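Local structure of esterase (Xanthomonas oryzae pv. oryzae, 3H2G) at residues 79-84 against 117-122; 142-147 against 179-184; 185-190 against 317-322; 197-202 against 324-329. The protein is an esterase that degrades the rice cell wall and serves the bacterium in its pathogenesis on rice. One frame throughout, in Å; residues are numbered along the deposited sequence.

Contact 1: 79-84 against 117-122; sequences YPLLGW and GYVVVG
Leu81 holds CG anti to its backbone N (chi1 178°), and chi2 of 63° then carries CD1 toward Val119 and Val121, which project from the same face of the sheet. CD1 meets Val121 CG2 at 3.5 Å, slightly inside usual van der Waals contact, and Val119 CG1 at 3.6 Å. The other branch of Val119, CG2, meets Tyr79 CB at 3.6 Å, the two side chains crossing at about a right angle. Val119 and Val121, beta-branched and so suited to an extended backbone, offer apolar side chains to Leu159 and Ala155 of helix 141-162. Pro80 CG meets Tyr118 CD2 at 3.6 Å, and both side chains also touch Met171.

The strands run parallel, and bonds alternate between them: Val119 N to Pro80 O, Leu82 N to Val119 O (2.7 Å), Val121 N to Leu82 O, and Trp84 N to Val121 O (2.7 Å). Gly117, at positive phi, closes the preceding helix with a Schellman motif, a place natural to glycine. Its carbonyl O lies 3.4 Å from Pro80 CD, where proline has no N-H to give, and this buried oxygen has no partner in the model. Backbone bonds and hydrocarbon thus carry the pairing, with one unsatisfied carbonyl beside Tyr79 and Pro80.

Contact 2: 142-147 against 179-184; sequences ASEASA and GHTAMA
Glu144 lies over the hydroxyl end of Thr181, the two side chains meeting at a slant. With CG anti to its carbonyl carbon (chi1 -81°) and an extended chain beyond, Glu144 passes across OG1, with the methylene CG at 3.5 Å and the carboxylate carbon CD at 3.3 Å from Thr181 OG1. The meeting is nevertheless not a hydrogen bond, since Glu144 OE2, 3.4 Å from Thr181 OG1, is poorly aligned. The hydroxyl bonds instead to Tyr125 OH. Thr181 CG2 turns to the backbone of the other helix, 3.8 Å from Glu144 O. A threonine serves both needs here, presenting a methyl for packing and a hydroxyl for a polar partner.

The carboxylate ends at the edge of the His180 ring, with the two planes 77° apart; the very short approach modelled there is doubtful. His180 NE2 makes a weak hydrogen bond with Ser141 OG, at the start of helix 141-162. On the other flank, Ala145 CB rests 3.7 Å from Ala184 O. Alanines at both places keep the backbones near: the short helix axes pass 8.2 Å apart, at a signed crossing angle of -74°.

Helix 177-192 follows strand 169-175 through what is probably the nucleophile elbow of an alpha/beta hydrolase, and Thr181 touches that turn. Helix 141-162 crosses beside it, and both reach the sheet from the same side, where Phe197 touches the two helices.

Contact 3: 185-190 against 317-322; sequences TQREIE and NNLLEW
A CH-pi contact between the Arg187 chain and the Trp322 face joins helix 177-192 to the loop between helix 309-316 and strand 328-332, in a partly buried place. CG anti to the backbone N (chi1 -176°) carries the Arg187 chain over the indole. Arg187 CB stands 3.7 Å from the centroid of the six-membered ring, almost on its normal, and CG and CD continue over the same face toward the five-membered ring. Trp322 NE1 donates to Leu319 O at 3.0 Å from above the carbonyl plane, which helps to fix the indole, and Phe351 meets it edge-to-face.

Beyond the ring the guanidinium turns to Leu319, whose CD2 sits over the centre of one face, 3.4 Å from Arg187 CZ. The Arg187 charge is far enough from the indole that any cation-pi attraction is at most weak. Water serves it instead: one molecule links Arg187 NH2 (2.7 Å) to Asn318 O, and another, held weakly by NH1, reaches Glu321 O. Arginine fits because its chain is long and apolar while its tip stays hydrated.

At the indole edge lie Gln186 CD, 3.7 Å from Trp322 CH2, and Glu190 OE1, 3.6 Å from Trp322 CZ3. Gln186 NE2 donates to Glu190 OE2 at 2.8 Å, and Glu190 OE1 accepts from Gln325 N. The arrangement packs a connecting loop against the helix that follows the probable nucleophile elbow of an alpha/beta-hydrolase fold.

Contact 4: 197-202 against 324-329; sequences FHLVAS and PQTPTL
Thr326 presses its methyl into the backbone of the neighbouring strand, CG2 lying 3.4 Å from Ala201 N and 3.6 Å from Val200 C; this is the tight, buried part of the contact. With CG2 anti to its own backbone N, Thr326 puts OG1 beside that N (chi1 -57°), where it meets Leu199 CD2 at 3.4 Å. Next to it the backbones join: Ser202 N donates to Pro327 O (3.1 Å) and Leu329 N to Ser202 O (2.9 Å), either side of Thr328. Ala201 CB points away from 324-329 and reaches helix 376-396, while its CA makes a C-H...O contact with Pro327 O.

At Pro327 the contact is looser. The partly exposed ring only brushes the backbone, CD 3.6 Å from Val200 O. A water donates to Thr326 OG1 at 2.6 Å and, weakly, to Leu199 O, linking the two segments.

The hydroxyls look to helix 177-192: Thr326 OG1 bonds to Glu190 OE2, Ser202 OG to Gln186 OE1, and Thr328 OG1, which donates to Thr326 O at 2.6 Å, also meets Gln186 NE2. Short hydroxylated side chains thus pack at the strand pairing and still hydrogen-bond to the helix. The price is Ala201 N, buried against a methyl with no partner in the model.

Contacts 1 and 4 both pair strands of the one central sheet, contact 1 by four backbone bonds and an apolar face, contact 4 by two bonds at the beginning of a pairing, with hydroxyls, and a bridging water beside it. Contacts 2 and 3 share helix 177-192: contact 2 is buried, its centre about 8 Å from that of the chain, while contact 3, its centre about 14 Å from the same point, is partly exposed and mixes a CH-pi contact with hydrated charge. These two touch at several places, among them Leu319 CD1 on His180 O. Contacts 3 and 4 meet by polar bonds, tying helix 177-192 to the loop that leads into strand 328-332.

Contact 1: 79-84 against 117-122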
loop_
_atom_site.group_PDB
_atom_site.type_symbol
_atom_site.label_atom_id
_atom_site.label_comp_id
_atom_site.label_asym_id
_atom_site.label_seq_id
_atom_site.Cartn_x
_atom_site.Cartn_y
_atom_site.Cartn_z
ATOM N N TYR A 79 -15.501 -18.191 -0.353
ATOM C CA TYR A 79 -15.016 -16.879 -0.770
ATOM C C TYR A 79 -13.514 -16.845 -0.990
ATOM O O TYR A 79 -12.761 -17.538 -0.310
ATOM C CB TYR A 79 -15.324 -15.826 0.297
ATOM C CG TYR A 79 -16.726 -15.861 0.844
ATOM C CD1 TYR A 79 -17.815 -15.518 0.048
ATOM C CD2 TYR A 79 -16.961 -16.232 2.167
ATOM C CE1 TYR A 79 -19.114 -15.542 0.558
ATOM C CE2 TYR A 79 -18.252 -16.259 2.687
ATOM C CZ TYR A 79 -19.322 -15.914 1.878
ATOM O OH TYR A 79 -20.598 -15.950 2.390
ATOM N N PRO A 80 -13.058 -16.028 -1.948
ATOM C CA PRO A 80 -11.620 -15.926 -2.201
ATOM C C PRO A 80 -11.065 -15.022 -1.094
ATOM O O PRO A 80 -11.812 -14.239 -0.501
ATOM C CB PRO A 80 -11.561 -15.260 -3.573
ATOM C CG PRO A 80 -12.763 -14.356 -3.548
ATOM C CD PRO A 80 -13.827 -15.254 -2.942
ATOM N N LEU A 81 -9.774 -15.141 -0.804
ATOM C CA LEU A 81 -9.141 -14.324 0.226
ATOM C C LEU A 81 -8.255 -13.284 -0.446
ATOM O O LEU A 81 -7.280 -13.631 -1.109
ATOM C CB LEU A 81 -8.292 -15.196 1.157
ATOM C CG LEU A 81 -7.531 -14.457 2.263
ATOM C CD1 LEU A 81 -8.515 -13.784 3.198
ATOM C CD2 LEU A 81 -6.654 -15.437 3.036
ATOM N N LEU A 82 -8.597 -12.010 -0.271
ATOM C CA LEU A 82 -7.837 -10.920 -0.874
ATOM C C LEU A 82 -7.007 -10.150 0.150
ATOM O O LEU A 82 -7.555 -9.546 1.072
ATOM C CB LEU A 82 -8.789 -9.949 -1.582
ATOM C CG LEU A 82 -8.165 -8.690 -2.196
ATOM C CD1 LEU A 82 -7.228 -9.080 -3.323
ATOM C CD2 LEU A 82 -9.270 -7.776 -2.717
ATOM N N GLY A 83 -5.686 -10.188 -0.014
ATOM C CA GLY A 83 -4.799 -9.464 0.881
ATOM C C GLY A 83 -4.684 -8.057 0.330
ATOM O O GLY A 83 -4.477 -7.877 -0.873
ATOM N N TRP A 84 -4.809 -7.062 1.201
ATOM C CA TRP A 84 -4.774 -5.666 0.783
ATOM C C TRP A 84 -3.675 -4.815 1.411
ATOM O O TRP A 84 -3.394 -4.921 2.607
ATOM C CB TRP A 84 -6.139 -5.024 1.081
ATOM C CG TRP A 84 -6.194 -3.543 0.843
ATOM C CD1 TRP A 84 -6.031 -2.547 1.772
ATOM C CD2 TRP A 84 -6.407 -2.889 -0.411
ATOM N NE1 TRP A 84 -6.132 -1.316 1.168
ATOM C CE2 TRP A 84 -6.361 -1.497 -0.172
ATOM C CE3 TRP A 84 -6.632 -3.346 -1.718
ATOM C CZ2 TRP A 84 -6.533 -0.556 -1.194
ATOM C CZ3 TRP A 84 -6.803 -2.409 -2.734
ATOM C CH2 TRP A 84 -6.752 -1.030 -2.463
ATOM N N GLY A 117 -18.450 -10.494 -2.167
ATOM C CA GLY A 117 -18.009 -11.831 -1.801
ATOM C C GLY A 117 -16.527 -12.039 -1.560
ATOM O O GLY A 117 -16.084 -13.172 -1.381
ATOM N N TYR A 118 -15.753 -10.961 -1.563
ATOM C CA TYR A 118 -14.321 -11.075 -1.322
ATOM C C TYR A 118 -13.994 -10.896 0.155
ATOM O O TYR A 118 -14.412 -9.921 0.773
ATOM C CB TYR A 118 -13.543 -10.017 -2.113
ATOM C CG TYR A 118 -13.514 -10.230 -3.608
ATOM C CD1 TYR A 118 -14.577 -9.825 -4.413
ATOM C CD2 TYR A 118 -12.418 -10.841 -4.218
ATOM C CE1 TYR A 118 -14.549 -10.020 -5.792
ATOM C CE2 TYR A 118 -12.380 -11.046 -5.596
ATOM C CZ TYR A 118 -13.448 -10.632 -6.375
ATOM O OH TYR A 118 -13.419 -10.833 -7.733
ATOM N N VAL A 119 -13.261 -11.844 0.730
ATOM C CA VAL A 119 -12.841 -11.703 2.118
ATOM C C VAL A 119 -11.617 -10.803 1.984
ATOM O O VAL A 119 -10.712 -11.095 1.200
ATOM C CB VAL A 119 -12.434 -13.057 2.741
ATOM C CG1 VAL A 119 -11.831 -12.839 4.127
ATOM C CG2 VAL A 119 -13.652 -13.959 2.853
ATOM N N VAL A 120 -11.596 -9.698 2.720
ATOM C CA VAL A 120 -10.484 -8.764 2.621
ATOM C C VAL A 120 -9.684 -8.672 3.911
ATOM O O VAL A 120 -10.243 -8.455 4.982
ATOM C CB VAL A 120 -10.985 -7.347 2.246
ATOM C CG1 VAL A 120 -9.797 -6.409 2.050
ATOM C CG2 VAL A 120 -11.822 -7.406 0.979
ATOM N N VAL A 121 -8.372 -8.846 3.793
ATOM C CA VAL A 121 -7.482 -8.773 4.944
ATOM C C VAL A 121 -6.371 -7.774 4.667
ATOM O O VAL A 121 -5.710 -7.845 3.633
ATOM C CB VAL A 121 -6.820 -10.131 5.247
ATOM C CG1 VAL A 121 -5.955 -10.008 6.500
ATOM C CG2 VAL A 121 -7.879 -11.202 5.431
ATOM N N GLY A 122 -6.164 -6.847 5.596
ATOM C CA GLY A 122 -5.114 -5.862 5.419
ATOM C C GLY A 122 -4.351 -5.632 6.709
ATOM O O GLY A 122 -4.943 -5.577 7.783
#

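Contact 2: 142-147 against 179-184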
loop_
_atom_site.group_PDB
_atom_site.type_symbol
_atom_site.label_atom_id
_atom_site.label_comp_id
_atom_site.label_asym_id
_atom_site.label_seq_id
_atom_site.Cartn_x
_atom_site.Cartn_y
_atom_site.Cartn_z
ATOM N N ALA A 142 10.488 -6.059 2.056
ATOM C CA ALA A 142 10.505 -7.217 2.944
ATOM C C ALA A 142 9.492 -7.193 4.085
ATOM O O ALA A 142 8.778 -8.175 4.292
ATOM C CB ALA A 142 11.909 -7.422 3.506
ATOM N N SER A 143 9.428 -6.091 4.828
ATOM C CA SER A 143 8.497 -6.008 5.952
ATOM C C SER A 143 7.064 -5.698 5.523
ATOM O O SER A 143 6.118 -5.991 6.253
ATOM C CB SER A 143 8.986 -4.989 6.994
ATOM O OG SER A 143 9.090 -3.688 6.451
ATOM N N GLU A 144 6.895 -5.103 4.347
ATOM C CA GLU A 144 5.548 -4.842 3.851
ATOM C C GLU A 144 4.964 -6.214 3.525
ATOM O O GLU A 144 3.793 -6.498 3.799
ATOM C CB GLU A 144 5.588 -3.982 2.584
ATOM C CG GLU A 144 5.769 -2.493 2.842
ATOM C CD GLU A 144 5.929 -1.710 1.559
ATOM O OE1 GLU A 144 5.891 -0.466 1.605
ATOM O OE2 GLU A 144 6.101 -2.347 0.502
ATOM N N ALA A 145 5.803 -7.074 2.953
ATOM C CA ALA A 145 5.381 -8.420 2.595
ATOM C C ALA A 145 5.173 -9.299 3.827
ATOM O O ALA A 145 4.151 -9.979 3.942
ATOM C CB ALA A 145 6.408 -9.062 1.658
ATOM N N SER A 146 6.135 -9.285 4.749
ATOM C CA SER A 146 6.028 -10.108 5.950
ATOM C C SER A 146 4.802 -9.735 6.780
ATOM O O SER A 146 4.108 -10.607 7.301
ATOM C CB SER A 146 7.301 -10.000 6.800
ATOM O OG SER A 146 7.513 -8.685 7.289
ATOM N N ALA A 147 4.534 -8.440 6.893
ATOM C CA ALA A 147 3.382 -7.975 7.659
ATOM C C ALA A 147 2.081 -8.415 6.992
ATOM O O ALA A 147 1.136 -8.823 7.665
ATOM C CB ALA A 147 3.418 -6.454 7.787
ATOM N N GLY A 179 0.400 -0.481 -3.346
ATOM C CA GLY A 179 0.630 -1.162 -4.611
ATOM C C GLY A 179 2.016 -1.777 -4.555
ATOM O O GLY A 179 2.266 -2.853 -5.101
ATOM N N HIS A 180 2.922 -1.069 -3.889
ATOM C CA HIS A 180 4.293 -1.526 -3.702
ATOM C C HIS A 180 4.193 -2.743 -2.772
ATOM O O HIS A 180 4.829 -3.770 -2.999
ATOM C CB HIS A 180 5.116 -0.401 -3.055
ATOM C CG HIS A 180 6.547 -0.758 -2.784
ATOM N ND1 HIS A 180 7.552 -0.583 -3.712
ATOM C CD2 HIS A 180 7.142 -1.267 -1.679
ATOM C CE1 HIS A 180 8.704 -0.969 -3.189
ATOM N NE2 HIS A 180 8.481 -1.389 -1.957
ATOM N N THR A 181 3.369 -2.621 -1.735
ATOM C CA THR A 181 3.155 -3.704 -0.779
ATOM C C THR A 181 2.587 -4.949 -1.463
ATOM O O THR A 181 3.070 -6.068 -1.254
ATOM C CB THR A 181 2.165 -3.278 0.328
ATOM O OG1 THR A 181 2.746 -2.230 1.111
ATOM C CG2 THR A 181 1.818 -4.458 1.231
ATOM N N ALA A 182 1.551 -4.750 -2.272
ATOM C CA ALA A 182 0.913 -5.859 -2.971
ATOM C C ALA A 182 1.910 -6.617 -3.839
ATOM O O ALA A 182 1.980 -7.848 -3.792
ATOM C CB ALA A 182 -0.242 -5.344 -3.830
ATOM N N MET A 183 2.689 -5.881 -4.625
ATOM C CA MET A 183 3.669 -6.509 -5.507
ATOM C C MET A 183 4.793 -7.188 -4.730
ATOM O O MET A 183 5.248 -8.274 -5.106
ATOM C CB MET A 183 4.261 -5.480 -6.477
ATOM C CG MET A 183 5.200 -6.108 -7.508
ATOM S SD MET A 183 5.799 -4.957 -8.767
ATOM C CE MET A 183 4.367 -4.862 -9.845
ATOM N N ALA A 184 5.244 -6.554 -3.651
ATOM C CA ALA A 184 6.315 -7.127 -2.836
ATOM C C ALA A 184 5.834 -8.423 -2.195
ATOM O O ALA A 184 6.593 -9.389 -2.060
ATOM C CB ALA A 184 6.747 -6.133 -1.756
#

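Contact 3: 185-190 against 317-322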
loop_
_atom_site.group_PDB
_atom_site.type_symbol
_atom_site.label_atom_id
_atom_site.label_comp_id
_atom_site.label_asym_id
_atom_site.label_seq_id
_atom_site.Cartn_x
_atom_site.Cartn_y
_atom_site.Cartn_z
ATOM N N THR A 185 4.567 -8.436 -1.793
ATOM C CA THR A 185 3.972 -9.617 -1.176
ATOM C C THR A 185 3.835 -10.718 -2.231
ATOM O O THR A 185 4.076 -11.896 -1.958
ATOM C CB THR A 185 2.579 -9.288 -0.585
ATOM O OG1 THR A 185 2.713 -8.266 0.414
ATOM C CG2 THR A 185 1.957 -10.528 0.041
ATOM N N GLN A 186 3.452 -10.331 -3.442
ATOM C CA GLN A 186 3.308 -11.301 -4.521
ATOM C C GLN A 186 4.652 -11.962 -4.819
ATOM O O GLN A 186 4.738 -13.177 -4.985
ATOM C CB GLN A 186 2.796 -10.616 -5.787
ATOM C CG GLN A 186 2.827 -11.521 -7.007
ATOM C CD GLN A 186 2.439 -10.803 -8.281
ATOM O OE1 GLN A 186 2.194 -9.594 -8.282
ATOM N NE2 GLN A 186 2.388 -11.546 -9.383
ATOM N N ARG A 187 5.702 -11.153 -4.891
ATOM C CA ARG A 187 7.030 -11.674 -5.179
ATOM C C ARG A 187 7.476 -12.686 -4.125
ATOM O O ARG A 187 8.033 -13.731 -4.457
ATOM C CB ARG A 187 8.046 -10.528 -5.257
ATOM C CG ARG A 187 9.449 -10.988 -5.645
ATOM C CD ARG A 187 10.420 -9.826 -5.764
ATOM N NE ARG A 187 10.603 -9.133 -4.491
ATOM C CZ ARG A 187 11.445 -8.120 -4.310
ATOM N NH1 ARG A 187 12.182 -7.682 -5.326
ATOM N NH2 ARG A 187 11.553 -7.548 -3.120
ATOM N N GLU A 188 7.219 -12.372 -2.859
ATOM C CA GLU A 188 7.605 -13.244 -1.752
ATOM C C GLU A 188 6.841 -14.566 -1.738
ATOM O O GLU A 188 7.428 -15.627 -1.522
ATOM C CB GLU A 188 7.407 -12.510 -0.422
ATOM C CG GLU A 188 7.768 -13.313 0.827
ATOM C CD GLU A 188 9.219 -13.763 0.850
ATOM O OE1 GLU A 188 10.070 -13.093 0.227
ATOM O OE2 GLU A 188 9.509 -14.783 1.510
ATOM N N ILE A 189 5.532 -14.507 -1.966
ATOM C CA ILE A 189 4.726 -15.721 -1.973
ATOM C C ILE A 189 5.141 -16.636 -3.127
ATOM O O ILE A 189 5.315 -17.840 -2.942
ATOM C CB ILE A 189 3.218 -15.386 -2.071
ATOM C CG1 ILE A 189 2.763 -14.695 -0.777
ATOM C CG2 ILE A 189 2.411 -16.657 -2.314
ATOM C CD1 ILE A 189 1.298 -14.273 -0.775
ATOM N N GLU A 190 5.310 -16.072 -4.318
ATOM C CA GLU A 190 5.719 -16.883 -5.460
ATOM C C GLU A 190 7.093 -17.512 -5.223
ATOM O O GLU A 190 7.338 -18.668 -5.585
ATOM C CB GLU A 190 5.748 -16.031 -6.735
ATOM C CG GLU A 190 4.365 -15.632 -7.238
ATOM C CD GLU A 190 4.412 -14.804 -8.510
ATOM O OE1 GLU A 190 5.446 -14.837 -9.213
ATOM O OE2 GLU A 190 3.406 -14.134 -8.814
ATOM N N ASN A 317 14.806 -1.585 -2.742
ATOM C CA ASN A 317 13.379 -1.823 -2.674
ATOM C C ASN A 317 12.646 -1.681 -4.001
ATOM O O ASN A 317 11.434 -1.470 -4.039
ATOM C CB ASN A 317 12.781 -0.951 -1.571
ATOM C CG ASN A 317 13.198 -1.430 -0.188
ATOM O OD1 ASN A 317 12.703 -2.446 0.304
ATOM N ND2 ASN A 317 14.135 -0.724 0.429
ATOM N N ASN A 318 13.393 -1.806 -5.097
ATOM C CA ASN A 318 12.784 -1.777 -6.423
ATOM C C ASN A 318 12.102 -3.135 -6.528
ATOM O O ASN A 318 12.519 -4.086 -5.870
ATOM C CB ASN A 318 13.833 -1.698 -7.539
ATOM C CG ASN A 318 14.354 -0.300 -7.761
ATOM O OD1 ASN A 318 13.644 0.679 -7.549
ATOM N ND2 ASN A 318 15.597 -0.199 -8.219
ATOM N N LEU A 319 11.070 -3.225 -7.355
ATOM C CA LEU A 319 10.341 -4.479 -7.554
ATOM C C LEU A 319 10.306 -4.792 -9.045
ATOM O O LEU A 319 9.261 -5.131 -9.598
ATOM C CB LEU A 319 8.918 -4.340 -7.010
ATOM C CG LEU A 319 8.833 -4.231 -5.485
ATOM C CD1 LEU A 319 7.428 -3.823 -5.053
ATOM C CD2 LEU A 319 9.221 -5.575 -4.877
ATOM N N LEU A 320 11.469 -4.703 -9.682
ATOM C CA LEU A 320 11.572 -4.915 -11.119
ATOM C C LEU A 320 12.266 -6.190 -11.594
ATOM O O LEU A 320 11.843 -6.802 -12.578
ATOM C CB LEU A 320 12.298 -3.715 -11.746
ATOM C CG LEU A 320 11.782 -2.317 -11.399
ATOM C CD1 LEU A 320 12.752 -1.261 -11.933
ATOM C CD2 LEU A 320 10.388 -2.121 -11.991
ATOM N N GLU A 321 13.327 -6.586 -10.900
ATOM C CA GLU A 321 14.109 -7.749 -11.309
ATOM C C GLU A 321 13.618 -9.132 -10.904
ATOM O O GLU A 321 14.239 -9.812 -10.086
ATOM C CB GLU A 321 15.557 -7.568 -10.855
ATOM C CG GLU A 321 16.183 -6.283 -11.366
ATOM C CD GLU A 321 17.643 -6.153 -10.983
ATOM O OE1 GLU A 321 17.958 -6.287 -9.782
ATOM O OE2 GLU A 321 18.472 -5.911 -11.887
ATOM N N TRP A 322 12.504 -9.547 -11.493
ATOM C CA TRP A 322 11.945 -10.864 -11.235
ATOM C C TRP A 322 10.924 -11.200 -12.311
ATOM O O TRP A 322 10.580 -10.352 -13.137
ATOM C CB TRP A 322 11.315 -10.940 -9.837
ATOM C CG TRP A 322 10.198 -9.980 -9.577
ATOM C CD1 TRP A 322 10.270 -8.614 -9.553
ATOM C CD2 TRP A 322 8.842 -10.318 -9.266
ATOM N NE1 TRP A 322 9.038 -8.081 -9.243
ATOM C CE2 TRP A 322 8.145 -9.105 -9.064
ATOM C CE3 TRP A 322 8.147 -11.528 -9.139
ATOM C CZ2 TRP A 322 6.785 -9.067 -8.741
ATOM C CZ3 TRP A 322 6.788 -11.491 -8.815
ATOM C CH2 TRP A 322 6.124 -10.268 -8.621
HETATM O O HOH W 1 12.510 -4.984 -3.174
HETATM O O HOH W 2 13.546 -9.277 -7.052
#

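Contact 4: 197-202 against 324-329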
loop_
_atom_site.group_PDB
_atom_site.type_symbol
_atom_site.label_atom_id
_atom_site.label_comp_id
_atom_site.label_asym_id
_atom_site.label_seq_id
_atom_site.Cartn_x
_atom_site.Cartn_y
_atom_site.Cartn_z
ATOM N N PHE A 197 -0.216 -20.342 0.124
ATOM C CA PHE A 197 -1.132 -19.385 -0.495
ATOM C C PHE A 197 -1.289 -19.652 -1.987
ATOM O O PHE A 197 -0.357 -19.422 -2.760
ATOM C CB PHE A 197 -0.604 -17.960 -0.305
ATOM C CG PHE A 197 -0.454 -17.556 1.129
ATOM C CD1 PHE A 197 -1.567 -17.216 1.890
ATOM C CD2 PHE A 197 0.802 -17.516 1.723
ATOM C CE1 PHE A 197 -1.432 -16.838 3.228
ATOM C CE2 PHE A 197 0.948 -17.141 3.061
ATOM C CZ PHE A 197 -0.174 -16.802 3.811
ATOM N N HIS A 198 -2.462 -20.133 -2.388
ATOM C CA HIS A 198 -2.735 -20.410 -3.793
ATOM C C HIS A 198 -3.097 -19.086 -4.452
ATOM O O HIS A 198 -4.268 -18.726 -4.560
ATOM C CB HIS A 198 -3.890 -21.415 -3.928
ATOM C CG HIS A 198 -4.302 -21.683 -5.344
ATOM N ND1 HIS A 198 -3.421 -21.603 -6.403
ATOM C CD2 HIS A 198 -5.487 -22.074 -5.870
ATOM C CE1 HIS A 198 -4.046 -21.934 -7.519
ATOM N NE2 HIS A 198 -5.301 -22.225 -7.223
ATOM N N LEU A 199 -2.068 -18.369 -4.890
ATOM C CA LEU A 199 -2.222 -17.063 -5.515
ATOM C C LEU A 199 -2.715 -17.182 -6.956
ATOM O O LEU A 199 -2.038 -17.763 -7.806
ATOM C CB LEU A 199 -0.876 -16.336 -5.461
ATOM C CG LEU A 199 -0.802 -14.838 -5.750
ATOM C CD1 LEU A 199 -1.730 -14.068 -4.815
ATOM C CD2 LEU A 199 0.640 -14.382 -5.562
ATOM N N VAL A 200 -3.891 -16.625 -7.232
ATOM C CA VAL A 200 -4.466 -16.697 -8.572
ATOM C C VAL A 200 -4.610 -15.348 -9.271
ATOM O O VAL A 200 -4.926 -15.296 -10.458
ATOM C CB VAL A 200 -5.851 -17.380 -8.547
ATOM C CG1 VAL A 200 -5.715 -18.809 -8.046
ATOM C CG2 VAL A 200 -6.809 -16.592 -7.665
ATOM N N ALA A 201 -4.371 -14.261 -8.543
ATOM C CA ALA A 201 -4.488 -12.930 -9.124
ATOM C C ALA A 201 -3.832 -11.869 -8.252
ATOM O O ALA A 201 -3.907 -11.922 -7.025
ATOM C CB ALA A 201 -5.961 -12.577 -9.334
ATOM N N SER A 202 -3.193 -10.905 -8.904
ATOM C CA SER A 202 -2.537 -9.805 -8.210
ATOM C C SER A 202 -2.853 -8.540 -8.996
ATOM O O SER A 202 -2.684 -8.510 -10.215
ATOM C CB SER A 202 -1.023 -10.019 -8.171
ATOM O OG SER A 202 -0.381 -8.945 -7.505
ATOM N N PRO A 324 7.168 -12.475 -12.653
ATOM C CA PRO A 324 5.871 -12.788 -12.041
ATOM C C PRO A 324 5.222 -14.006 -12.692
ATOM O O PRO A 324 5.182 -14.116 -13.921
ATOM C CB PRO A 324 5.065 -11.507 -12.262
ATOM C CG PRO A 324 6.127 -10.437 -12.305
ATOM C CD PRO A 324 7.186 -11.091 -13.158
ATOM N N GLN A 325 4.720 -14.917 -11.862
ATOM C CA GLN A 325 4.085 -16.139 -12.345
ATOM C C GLN A 325 2.559 -16.057 -12.267
ATOM O O GLN A 325 1.849 -16.743 -13.003
ATOM C CB GLN A 325 4.569 -17.336 -11.520
ATOM C CG GLN A 325 4.085 -18.685 -12.029
ATOM C CD GLN A 325 4.977 -19.264 -13.120
ATOM O OE1 GLN A 325 5.830 -18.570 -13.681
ATOM N NE2 GLN A 325 4.774 -20.542 -13.432
ATOM N N THR A 326 2.066 -15.215 -11.369
ATOM C CA THR A 326 0.629 -15.040 -11.169
ATOM C C THR A 326 0.010 -14.047 -12.150
ATOM O O THR A 326 0.623 -13.029 -12.478
ATOM C CB THR A 326 0.343 -14.513 -9.744
ATOM O OG1 THR A 326 0.893 -15.416 -8.779
ATOM C CG2 THR A 326 -1.160 -14.373 -9.507
ATOM N N PRO A 327 -1.207 -14.338 -12.650
ATOM C CA PRO A 327 -1.832 -13.392 -13.578
ATOM C C PRO A 327 -1.875 -12.058 -12.832
ATOM O O PRO A 327 -2.413 -11.975 -11.726
ATOM C CB PRO A 327 -3.215 -13.990 -13.791
ATOM C CG PRO A 327 -2.926 -15.464 -13.770
ATOM C CD PRO A 327 -1.978 -15.592 -12.578
ATOM N N THR A 328 -1.301 -11.025 -13.431
ATOM C CA THR A 328 -1.231 -9.727 -12.776
ATOM C C THR A 328 -1.741 -8.588 -13.643
ATOM O O THR A 328 -1.556 -8.587 -14.858
ATOM C CB THR A 328 0.231 -9.429 -12.374
ATOM O OG1 THR A 328 0.747 -10.534 -11.623
ATOM C CG2 THR A 328 0.323 -8.166 -11.527
ATOM N N LEU A 329 -2.390 -7.621 -13.004
ATOM C CA LEU A 329 -2.913 -6.459 -13.705
ATOM C C LEU A 329 -2.521 -5.197 -12.949
ATOM O O LEU A 329 -3.011 -4.939 -11.851
ATOM C CB LEU A 329 -4.439 -6.534 -13.823
ATOM C CG LEU A 329 -5.106 -5.357 -14.552
ATOM C CD1 LEU A 329 -4.484 -5.183 -15.938
ATOM C CD2 LEU A 329 -6.603 -5.610 -14.663
HETATM O O HOH W 3 1.090 -17.956 -8.890
#